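GCN5-related N-acetyltransferase (PDB 4MY0) probably transfers an acetyl group from acetyl-coenzyme A to an amino group of its substrate, perhaps an aminoglycoside. Local coordinates at residues 203-215 and 226-239. Sequence-based numbering, arbitrary orientation.
Sequences ENFAYLAEDGFVV and DELVAHSEATARAL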
# COMPACT_ATOMS: atom_id res chain seq x y z
N GLU C 203 -16.88 19.90 -16.19
CA GLU C 203 -16.10 19.28 -15.13
C GLU C 203 -15.23 20.29 -14.39
O GLU C 203 -14.66 19.99 -13.34
CB GLU C 203 -15.24 18.14 -15.69
CG GLU C 203 -16.09 17.14 -16.47
CD GLU C 203 -15.29 15.97 -17.00
OE1 GLU C 203 -15.92 14.96 -17.38
OE2 GLU C 203 -14.05 16.07 -17.04
N ASN C 204 -15.15 21.49 -14.95
CA ASN C 204 -14.40 22.56 -14.30
C ASN C 204 -15.33 23.51 -13.59
O ASN C 204 -16.36 23.92 -14.14
CB ASN C 204 -13.54 23.29 -15.34
CG ASN C 204 -12.46 22.41 -15.89
OD1 ASN C 204 -11.93 21.54 -15.18
ND2 ASN C 204 -12.13 22.58 -17.17
N PHE C 205 -14.98 23.87 -12.35
CA PHE C 205 -15.82 24.73 -11.54
C PHE C 205 -15.11 26.07 -11.39
O PHE C 205 -14.08 26.16 -10.72
CB PHE C 205 -16.09 24.10 -10.16
CG PHE C 205 -16.51 22.65 -10.21
CD1 PHE C 205 -17.23 22.14 -11.29
CD2 PHE C 205 -16.17 21.78 -9.18
CE1 PHE C 205 -17.61 20.80 -11.35
CE2 PHE C 205 -16.55 20.44 -9.21
CZ PHE C 205 -17.26 19.94 -10.30
N ALA C 206 -15.64 27.11 -12.04
CA ALA C 206 -14.99 28.42 -12.08
C ALA C 206 -15.81 29.46 -11.32
O ALA C 206 -17.02 29.52 -11.49
CB ALA C 206 -14.79 28.88 -13.53
N TYR C 207 -15.16 30.27 -10.50
CA TYR C 207 -15.83 31.34 -9.76
C TYR C 207 -15.06 32.64 -9.91
O TYR C 207 -13.83 32.63 -9.99
CB TYR C 207 -15.99 30.97 -8.27
CG TYR C 207 -16.88 29.76 -8.15
CD1 TYR C 207 -18.26 29.90 -8.15
CD2 TYR C 207 -16.35 28.47 -8.16
CE1 TYR C 207 -19.08 28.80 -8.11
CE2 TYR C 207 -17.17 27.36 -8.11
CZ TYR C 207 -18.54 27.54 -8.08
OH TYR C 207 -19.39 26.46 -8.04
N LEU C 208 -15.80 33.74 -9.96
CA LEU C 208 -15.23 35.04 -10.26
C LEU C 208 -15.62 36.08 -9.22
O LEU C 208 -16.80 36.22 -8.89
CB LEU C 208 -15.70 35.50 -11.65
CG LEU C 208 -15.31 36.91 -12.08
CD1 LEU C 208 -13.81 37.00 -12.25
CD2 LEU C 208 -16.03 37.29 -13.36
N ALA C 209 -14.63 36.80 -8.71
CA ALA C 209 -14.89 37.97 -7.87
C ALA C 209 -14.48 39.22 -8.66
O ALA C 209 -14.00 39.10 -9.78
CB ALA C 209 -14.12 37.88 -6.57
N GLU C 210 -14.65 40.40 -8.06
CA GLU C 210 -14.26 41.66 -8.71
C GLU C 210 -12.77 41.70 -9.08
O GLU C 210 -12.40 42.23 -10.12
CB GLU C 210 -14.62 42.84 -7.80
CG GLU C 210 -14.29 44.21 -8.38
CD GLU C 210 -15.04 45.33 -7.66
OE1 GLU C 210 -15.33 45.18 -6.45
OE2 GLU C 210 -15.36 46.35 -8.31
N ASP C 211 -11.93 41.11 -8.22
CA ASP C 211 -10.48 41.15 -8.43
C ASP C 211 -9.82 39.79 -8.24
O ASP C 211 -8.75 39.68 -7.62
CB ASP C 211 -9.85 42.18 -7.50
CG ASP C 211 -10.01 41.81 -6.03
OD1 ASP C 211 -9.17 42.24 -5.21
OD2 ASP C 211 -10.96 41.07 -5.71
N GLY C 212 -10.44 38.75 -8.80
CA GLY C 212 -9.88 37.41 -8.71
C GLY C 212 -10.78 36.32 -9.24
O GLY C 212 -11.96 36.55 -9.52
N PHE C 213 -10.21 35.13 -9.39
CA PHE C 213 -11.00 33.97 -9.77
C PHE C 213 -10.36 32.66 -9.30
O PHE C 213 -9.19 32.63 -8.94
CB PHE C 213 -11.22 33.92 -11.28
CG PHE C 213 -9.97 33.67 -12.10
CD1 PHE C 213 -9.36 34.71 -12.78
CD2 PHE C 213 -9.45 32.39 -12.22
CE1 PHE C 213 -8.23 34.48 -13.55
CE2 PHE C 213 -8.31 32.15 -12.98
CZ PHE C 213 -7.70 33.20 -13.65
N VAL C 214 -11.13 31.59 -9.35
CA VAL C 214 -10.57 30.27 -9.06
C VAL C 214 -11.24 29.27 -9.99
O VAL C 214 -12.45 29.38 -10.29
CB VAL C 214 -10.76 29.88 -7.58
CG1 VAL C 214 -12.23 29.80 -7.22
CG2 VAL C 214 -10.06 28.54 -7.25
N VAL C 215 -10.45 28.32 -10.48
CA VAL C 215 -10.98 27.22 -11.27
C VAL C 215 -10.51 25.94 -10.61
O VAL C 215 -9.32 25.75 -10.37
CB VAL C 215 -10.48 27.27 -12.71
CG1 VAL C 215 -11.13 26.14 -13.53
CG2 VAL C 215 -10.80 28.64 -13.34
N ASP C 226 -6.83 24.26 -10.28
CA ASP C 226 -6.00 24.45 -11.48
C ASP C 226 -5.34 25.82 -11.43
O ASP C 226 -4.22 26.01 -11.89
CB ASP C 226 -6.83 24.36 -12.76
CG ASP C 226 -7.26 22.95 -13.10
OD1 ASP C 226 -6.66 21.98 -12.57
OD2 ASP C 226 -8.21 22.81 -13.92
N GLU C 227 -6.07 26.80 -10.90
CA GLU C 227 -5.57 28.16 -10.86
C GLU C 227 -6.40 29.01 -9.92
O GLU C 227 -7.64 28.95 -9.94
CB GLU C 227 -5.54 28.79 -12.26
CG GLU C 227 -4.95 30.21 -12.27
CD GLU C 227 -4.75 30.78 -13.68
OE1 GLU C 227 -5.43 30.32 -14.62
OE2 GLU C 227 -3.91 31.71 -13.83
N LEU C 228 -5.72 29.81 -9.09
CA LEU C 228 -6.38 30.81 -8.27
C LEU C 228 -5.60 32.10 -8.40
O LEU C 228 -4.38 32.12 -8.21
CB LEU C 228 -6.43 30.39 -6.80
CG LEU C 228 -7.40 31.22 -5.94
CD1 LEU C 228 -8.00 30.36 -4.81
CD2 LEU C 228 -6.70 32.45 -5.37
N VAL C 229 -6.30 33.17 -8.74
CA VAL C 229 -5.70 34.50 -8.84
C VAL C 229 -6.47 35.44 -7.92
O VAL C 229 -7.70 35.47 -7.96
CB VAL C 229 -5.73 35.01 -10.29
CG1 VAL C 229 -5.36 36.49 -10.36
CG2 VAL C 229 -4.79 34.16 -11.15
N ALA C 230 -5.77 36.19 -7.09
CA ALA C 230 -6.44 37.13 -6.20
C ALA C 230 -5.58 38.36 -5.96
O ALA C 230 -4.40 38.25 -5.61
CB ALA C 230 -6.78 36.46 -4.89
N HIS C 231 -6.18 39.53 -6.15
CA HIS C 231 -5.45 40.78 -5.97
C HIS C 231 -5.49 41.31 -4.54
O HIS C 231 -4.61 42.08 -4.14
CB HIS C 231 -5.99 41.85 -6.93
CG HIS C 231 -5.82 41.50 -8.38
ND1 HIS C 231 -6.46 42.18 -9.39
CD2 HIS C 231 -5.09 40.53 -8.98
CE1 HIS C 231 -6.13 41.66 -10.55
NE2 HIS C 231 -5.29 40.66 -10.33
N SER C 232 -6.49 40.90 -3.77
CA SER C 232 -6.65 41.42 -2.41
C SER C 232 -6.82 40.29 -1.40
O SER C 232 -7.21 39.18 -1.75
CB SER C 232 -7.86 42.36 -2.31
OG SER C 232 -9.06 41.63 -2.34
N GLU C 233 -6.53 40.59 -0.13
CA GLU C 233 -6.60 39.58 0.91
C GLU C 233 -8.01 39.03 1.06
O GLU C 233 -8.21 37.82 1.06
CB GLU C 233 -6.12 40.17 2.24
CG GLU C 233 -5.97 39.15 3.37
CD GLU C 233 -5.83 39.82 4.73
OE1 GLU C 233 -5.84 39.09 5.75
OE2 GLU C 233 -5.71 41.07 4.77
N ALA C 234 -8.99 39.92 1.18
CA ALA C 234 -10.38 39.50 1.28
C ALA C 234 -10.80 38.56 0.14
O ALA C 234 -11.49 37.57 0.36
CB ALA C 234 -11.30 40.72 1.34
N THR C 235 -10.38 38.86 -1.08
CA THR C 235 -10.76 38.03 -2.22
C THR C 235 -10.06 36.68 -2.18
O THR C 235 -10.67 35.66 -2.50
CB THR C 235 -10.46 38.75 -3.54
OG1 THR C 235 -11.27 39.92 -3.62
CG2 THR C 235 -10.77 37.86 -4.73
N ALA C 236 -8.78 36.66 -1.81
CA ALA C 236 -8.07 35.39 -1.69
C ALA C 236 -8.77 34.48 -0.68
O ALA C 236 -9.01 33.30 -0.95
CB ALA C 236 -6.60 35.61 -1.31
N ARG C 237 -9.12 35.05 0.47
CA ARG C 237 -9.78 34.27 1.50
C ARG C 237 -11.10 33.71 0.97
O ARG C 237 -11.37 32.52 1.12
CB ARG C 237 -10.00 35.12 2.76
CG ARG C 237 -8.71 35.48 3.48
CD ARG C 237 -8.99 36.38 4.70
NE ARG C 237 -7.78 36.59 5.51
CZ ARG C 237 -7.32 35.71 6.39
NH1 ARG C 237 -7.95 34.56 6.58
NH2 ARG C 237 -6.22 35.97 7.09
N ALA C 238 -11.88 34.56 0.30
CA ALA C 238 -13.18 34.16 -0.24
C ALA C 238 -13.09 33.03 -1.26
O ALA C 238 -13.92 32.11 -1.26
CB ALA C 238 -13.90 35.37 -0.86
N LEU C 239 -12.11 33.11 -2.16
CA LEU C 239 -11.99 32.11 -3.22
C LEU C 239 -11.47 30.79 -2.66
O LEU C 239 -11.96 29.73 -3.04
CB LEU C 239 -11.08 32.61 -4.34
CG LEU C 239 -11.58 33.79 -5.16
CD1 LEU C 239 -10.48 34.29 -6.05
CD2 LEU C 239 -12.80 33.41 -6.00
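Phe-213 and Val-229 form a hydrogen-bonded pair in the antiparallel hairpin of strands 212-219 and 222-230, part of the GNAT domain at 186-284, and the start of helix 233-244 folds back over one face of it. On the other face, the Phe-213 ring takes Val-229 CB over one side, offset toward the rim, while Glu-227 OE1 lies in plane at its edge, 3.8 Å from CE2; the Glu-227 carboxylate stands 81° from the ring. Phe-171 of helix 168-182 stacks on the same ring. Beneath the helix, the Val-214 and Leu-239 side chains run past each other in opposite directions, while Val-214 CG2 meets Leu-228 CD1. A classic beta bulge puts both Asp-226 and Glu-227 opposite Val-215. Asp-211, in the turn before strand 212-215, faces the junction of strand 227-230 and the helix, its CG between backbone N and carbonyl carbon (chi1 64°). Ser-232 OG reaches the syn lone pair of Asp-211 OD1 at 2.9 Å; Thr-235 OG1 is modelled 2.4 Å from Asp-211 OD2, doubtfully short. With an alanine in place of Asp-211, both hydroxyls are likely to lose the carboxylate they meet. Ser-232 OG also caps the helix, accepting weakly from Thr-235 N.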